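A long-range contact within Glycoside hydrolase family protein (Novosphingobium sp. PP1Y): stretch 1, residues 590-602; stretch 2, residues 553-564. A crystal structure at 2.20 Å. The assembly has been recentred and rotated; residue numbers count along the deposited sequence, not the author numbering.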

# COMPACT_ATOMS: atom_id res chain seq x y z
N PRO A 590 6.91 6.33 -1.88
CA PRO A 590 7.61 6.98 -0.77
C PRO A 590 9.12 6.81 -0.84
O PRO A 590 9.85 7.63 -0.26
CB PRO A 590 7.03 6.29 0.47
CG PRO A 590 6.65 4.95 -0.02
CD PRO A 590 6.18 5.13 -1.44
N MSE A 591 9.61 5.77 -1.52
CA MSE A 591 11.05 5.56 -1.70
C MSE A 591 11.27 4.65 -2.90
O MSE A 591 10.30 4.16 -3.48
CB MSE A 591 11.67 4.93 -0.47
CG MSE A 591 11.19 3.51 -0.25
SE MSE A 591 11.92 2.58 1.30
CE MSE A 591 13.82 2.54 0.87
N LEU A 592 12.54 4.44 -3.27
CA LEU A 592 12.86 3.49 -4.33
C LEU A 592 12.52 2.08 -3.88
O LEU A 592 12.53 1.75 -2.68
CB LEU A 592 14.34 3.56 -4.70
CG LEU A 592 14.74 4.90 -5.32
CD1 LEU A 592 16.26 4.98 -5.53
CD2 LEU A 592 13.97 5.08 -6.66
N GLY A 593 12.22 1.24 -4.85
CA GLY A 593 11.88 -0.14 -4.58
C GLY A 593 10.73 -0.59 -5.45
O GLY A 593 9.91 0.21 -5.91
N ASP A 594 10.66 -1.89 -5.67
CA ASP A 594 9.57 -2.51 -6.39
C ASP A 594 8.65 -3.22 -5.40
O ASP A 594 9.12 -4.06 -4.62
CB ASP A 594 10.09 -3.51 -7.41
CG ASP A 594 8.96 -4.22 -8.13
OD1 ASP A 594 8.37 -3.58 -9.01
OD2 ASP A 594 8.65 -5.36 -7.78
N ASP A 595 7.35 -2.91 -5.44
CA ASP A 595 6.48 -3.41 -4.38
C ASP A 595 6.04 -4.86 -4.58
O ASP A 595 5.40 -5.41 -3.68
CB ASP A 595 5.25 -2.49 -4.18
CG ASP A 595 4.56 -2.08 -5.47
OD1 ASP A 595 5.01 -2.45 -6.57
OD2 ASP A 595 3.54 -1.35 -5.36
N MSE A 596 6.39 -5.51 -5.68
CA MSE A 596 6.29 -6.97 -5.73
C MSE A 596 7.54 -7.60 -5.15
O MSE A 596 7.47 -8.52 -4.34
CB MSE A 596 6.04 -7.48 -7.17
CG MSE A 596 4.62 -7.17 -7.63
SE MSE A 596 4.20 -8.08 -9.32
CE MSE A 596 4.37 -9.90 -8.77
N ALA A 597 8.70 -7.10 -5.57
CA ALA A 597 9.95 -7.67 -5.09
C ALA A 597 10.04 -7.54 -3.58
O ALA A 597 10.46 -8.47 -2.88
CB ALA A 597 11.13 -6.99 -5.78
N MSE A 598 9.61 -6.41 -3.06
CA MSE A 598 9.67 -6.13 -1.62
C MSE A 598 8.86 -7.14 -0.80
O MSE A 598 9.12 -7.33 0.37
CB MSE A 598 9.19 -4.71 -1.35
CG MSE A 598 10.17 -3.65 -1.80
SE MSE A 598 9.24 -1.96 -2.03
CE MSE A 598 9.02 -1.58 -0.10
N ARG A 599 7.88 -7.79 -1.44
CA ARG A 599 7.03 -8.73 -0.73
C ARG A 599 7.25 -10.18 -1.14
O ARG A 599 6.64 -11.07 -0.56
CB ARG A 599 5.55 -8.34 -0.92
CG ARG A 599 5.15 -7.06 -0.21
CD ARG A 599 3.65 -6.66 -0.42
NE ARG A 599 3.46 -6.05 -1.72
CZ ARG A 599 2.48 -5.22 -2.03
NH1 ARG A 599 1.56 -4.89 -1.13
NH2 ARG A 599 2.42 -4.71 -3.25
N SER A 600 8.16 -10.43 -2.08
CA SER A 600 8.32 -11.75 -2.67
C SER A 600 8.89 -12.77 -1.70
O SER A 600 8.74 -13.98 -1.90
CB SER A 600 9.21 -11.64 -3.91
OG SER A 600 10.49 -11.16 -3.53
N HIS A 601 9.60 -12.31 -0.68
CA HIS A 601 10.21 -13.17 0.33
C HIS A 601 9.31 -13.42 1.53
O HIS A 601 9.61 -14.30 2.34
CB HIS A 601 11.53 -12.55 0.82
CG HIS A 601 12.45 -12.13 -0.28
ND1 HIS A 601 13.10 -13.04 -1.09
CD2 HIS A 601 12.84 -10.90 -0.70
CE1 HIS A 601 13.85 -12.39 -1.96
NE2 HIS A 601 13.71 -11.09 -1.75
N ALA A 602 8.25 -12.64 1.67
CA ALA A 602 7.41 -12.76 2.85
C ALA A 602 6.50 -13.97 2.72
O ALA A 602 6.17 -14.41 1.61
CB ALA A 602 6.56 -11.49 3.04
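Stretch 2 (553-564) YRRTLADLLASE

Leu561 lies at the apolar centre of the contact, directed toward stretch 1 from a helix that spans all of residues 553-564 and extends beyond them at both ends. With chi1 in t and chi2 in p, it places CD2 against several residues of stretch 1, among them both methionines that reach the helix: Met591 CE lies 3.8 Å from Leu561 CD2, Met598 CE lies 3.9 Å from Leu561 CD2, and the carbonyl Leu592 O approaches Leu561 CD2 to 3.3 Å. Both methionines are selenomethionines, and each brings its terminal methyl to the same leucine methyl although they are seven residues apart in sequence. Between them stretch 1 is irregular, extended at Met591 and Leu592 and with helical backbone angles at 595-598.

Gly593 and Ala558 bring the two backbones close, with Gly593 CA 4.1 Å from Ala558 CA. A glycine and an alanine meet here: Gly593 CA rests 3.7 Å from Ala558 CB and 4.1 Å from Leu561 CD2. A CB built on Gly593 would fall 2.8 Å from Leu561 CD2, a clash, and the phi/psi of 139/156° would also jam it against the carbonyl O of Leu592, so the backbone alone already calls for glycine.

Toward the start of the helix segment, Leu592 (m, t) covers the preceding turn. Leu592 CD1 sits 3.7 Å from Leu557 CD1 and also 3.7 Å from Arg554 CB, so the leucine packs on the aliphatic base of the arginine, whose NH1 is hydrogen-bonded elsewhere in the structure. Toward the other end, Ala597 CB meets Ala562 CB at 3.9 Å, while Met598 CA stands 4.7 Å from Ala562 CA. The register pairs Gly593 with Ala558 and Met598 with Ala562, so both segments advance in the same direction along the contact, which buries 493 Å² counting both sides.

No direct hydrogen bond joins the two stretches. Water 1 bridges them instead, donating to Ala558 O at 2.8 Å and accepting from Asp594 N at 2.9 Å. Asp594 sets its CB sideways and its end leads away from the helix; within its own segment Asp594 OD2 accepts from Ala597 N at 2.8 Å and, weakly, from Met596 N at 3.1 Å, with further bonds elsewhere in the structure. Together with the bond from Met598 N to Asp594 O, 2.9 Å, these contacts tie down the coil that carries Ala597 and Met598 to the helix.

The polar edge is reached at His601, within the type I turn from Arg599 to Ala602. Its ring lies obliquely over the helix backbone, with His601 CD2 3.3 Å from Ala562 O; His601 NE2 comes within 3.4 Å of Ala562 O, but the angle is too poor for a hydrogen bond. Beyond it, Ser563 points its CB away from stretch 1, and Ser563 OG donates to Glu564 OE2 at 2.7 Å, a bond kept within the helix, whose 561-564 segment widens into a pi-type turn.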

# COMPACT_ATOMS: atom_id res chain seq x y z
N TYR A 553 21.84 3.17 -10.88
CA TYR A 553 22.12 3.37 -9.46
C TYR A 553 20.85 3.24 -8.64
O TYR A 553 20.83 2.51 -7.64
CB TYR A 553 22.79 4.73 -9.26
CG TYR A 553 23.41 4.91 -7.90
CD1 TYR A 553 24.73 4.54 -7.67
CD2 TYR A 553 22.68 5.45 -6.85
CE1 TYR A 553 25.31 4.70 -6.43
CE2 TYR A 553 23.25 5.61 -5.59
CZ TYR A 553 24.57 5.24 -5.39
OH TYR A 553 25.15 5.39 -4.16
N ARG A 554 19.78 3.90 -9.07
CA ARG A 554 18.50 3.75 -8.39
C ARG A 554 18.06 2.30 -8.39
O ARG A 554 17.51 1.81 -7.40
CB ARG A 554 17.43 4.63 -9.05
CG ARG A 554 17.68 6.14 -8.86
CD ARG A 554 16.45 6.95 -9.25
NE ARG A 554 15.99 6.58 -10.58
CZ ARG A 554 16.51 7.07 -11.70
NH1 ARG A 554 17.49 7.96 -11.66
NH2 ARG A 554 16.03 6.67 -12.87
N ARG A 555 18.33 1.58 -9.49
CA ARG A 555 17.88 0.20 -9.57
C ARG A 555 18.66 -0.68 -8.60
O ARG A 555 18.11 -1.63 -8.03
CB ARG A 555 18.02 -0.31 -11.00
CG ARG A 555 17.58 -1.76 -11.16
CD ARG A 555 17.23 -2.06 -12.60
NE ARG A 555 16.85 -3.46 -12.78
CZ ARG A 555 16.27 -3.93 -13.88
NH1 ARG A 555 16.00 -3.11 -14.89
NH2 ARG A 555 15.95 -5.22 -13.96
N THR A 556 19.93 -0.38 -8.40
CA THR A 556 20.69 -1.15 -7.43
C THR A 556 20.15 -0.95 -6.02
O THR A 556 20.08 -1.90 -5.23
CB THR A 556 22.16 -0.76 -7.52
OG1 THR A 556 22.64 -1.03 -8.85
CG2 THR A 556 23.00 -1.54 -6.52
N LEU A 557 19.77 0.28 -5.68
CA LEU A 557 19.20 0.53 -4.36
C LEU A 557 17.90 -0.26 -4.20
O LEU A 557 17.67 -0.91 -3.17
CB LEU A 557 18.95 2.02 -4.17
CG LEU A 557 20.15 2.98 -4.20
CD1 LEU A 557 19.70 4.43 -4.26
CD2 LEU A 557 21.01 2.75 -2.96
N ALA A 558 17.05 -0.25 -5.24
CA ALA A 558 15.81 -1.01 -5.19
C ALA A 558 16.09 -2.50 -5.05
O ALA A 558 15.43 -3.18 -4.26
CB ALA A 558 14.97 -0.74 -6.44
N ASP A 559 17.10 -3.01 -5.77
CA ASP A 559 17.47 -4.42 -5.65
C ASP A 559 17.89 -4.75 -4.22
O ASP A 559 17.54 -5.81 -3.68
CB ASP A 559 18.61 -4.77 -6.62
CG ASP A 559 18.16 -4.83 -8.09
OD1 ASP A 559 16.94 -5.02 -8.36
OD2 ASP A 559 19.04 -4.69 -8.96
N LEU A 560 18.69 -3.87 -3.61
CA LEU A 560 19.22 -4.17 -2.29
C LEU A 560 18.13 -4.07 -1.22
O LEU A 560 18.11 -4.85 -0.27
CB LEU A 560 20.41 -3.27 -1.98
CG LEU A 560 21.65 -3.42 -2.90
CD1 LEU A 560 22.71 -2.37 -2.59
CD2 LEU A 560 22.26 -4.81 -2.81
N LEU A 561 17.20 -3.12 -1.37
CA LEU A 561 16.06 -3.06 -0.46
C LEU A 561 15.36 -4.42 -0.39
O LEU A 561 15.16 -4.97 0.70
CB LEU A 561 15.07 -1.98 -0.93
CG LEU A 561 13.86 -1.84 -0.02
CD1 LEU A 561 14.29 -1.33 1.37
CD2 LEU A 561 12.83 -0.86 -0.63
N ALA A 562 15.06 -4.99 -1.56
CA ALA A 562 14.33 -6.26 -1.60
C ALA A 562 15.17 -7.40 -1.04
O ALA A 562 14.66 -8.23 -0.28
CB ALA A 562 13.90 -6.56 -3.04
N SER A 563 16.44 -7.47 -1.41
CA SER A 563 17.23 -8.61 -0.94
C SER A 563 17.83 -8.38 0.44
O SER A 563 17.76 -9.26 1.30
CB SER A 563 18.35 -8.93 -1.94
OG SER A 563 19.34 -7.91 -1.95
N GLU A 564 18.41 -7.20 0.67
CA GLU A 564 19.16 -6.99 1.90
C GLU A 564 18.25 -6.65 3.08
O GLU A 564 18.53 -7.04 4.21
CB GLU A 564 20.23 -5.90 1.71
CG GLU A 564 21.24 -6.20 0.58
CD GLU A 564 21.75 -7.64 0.60
OE1 GLU A 564 22.66 -7.92 1.41
OE2 GLU A 564 21.23 -8.49 -0.17
O HOH W 1 12.78 -3.66 -4.89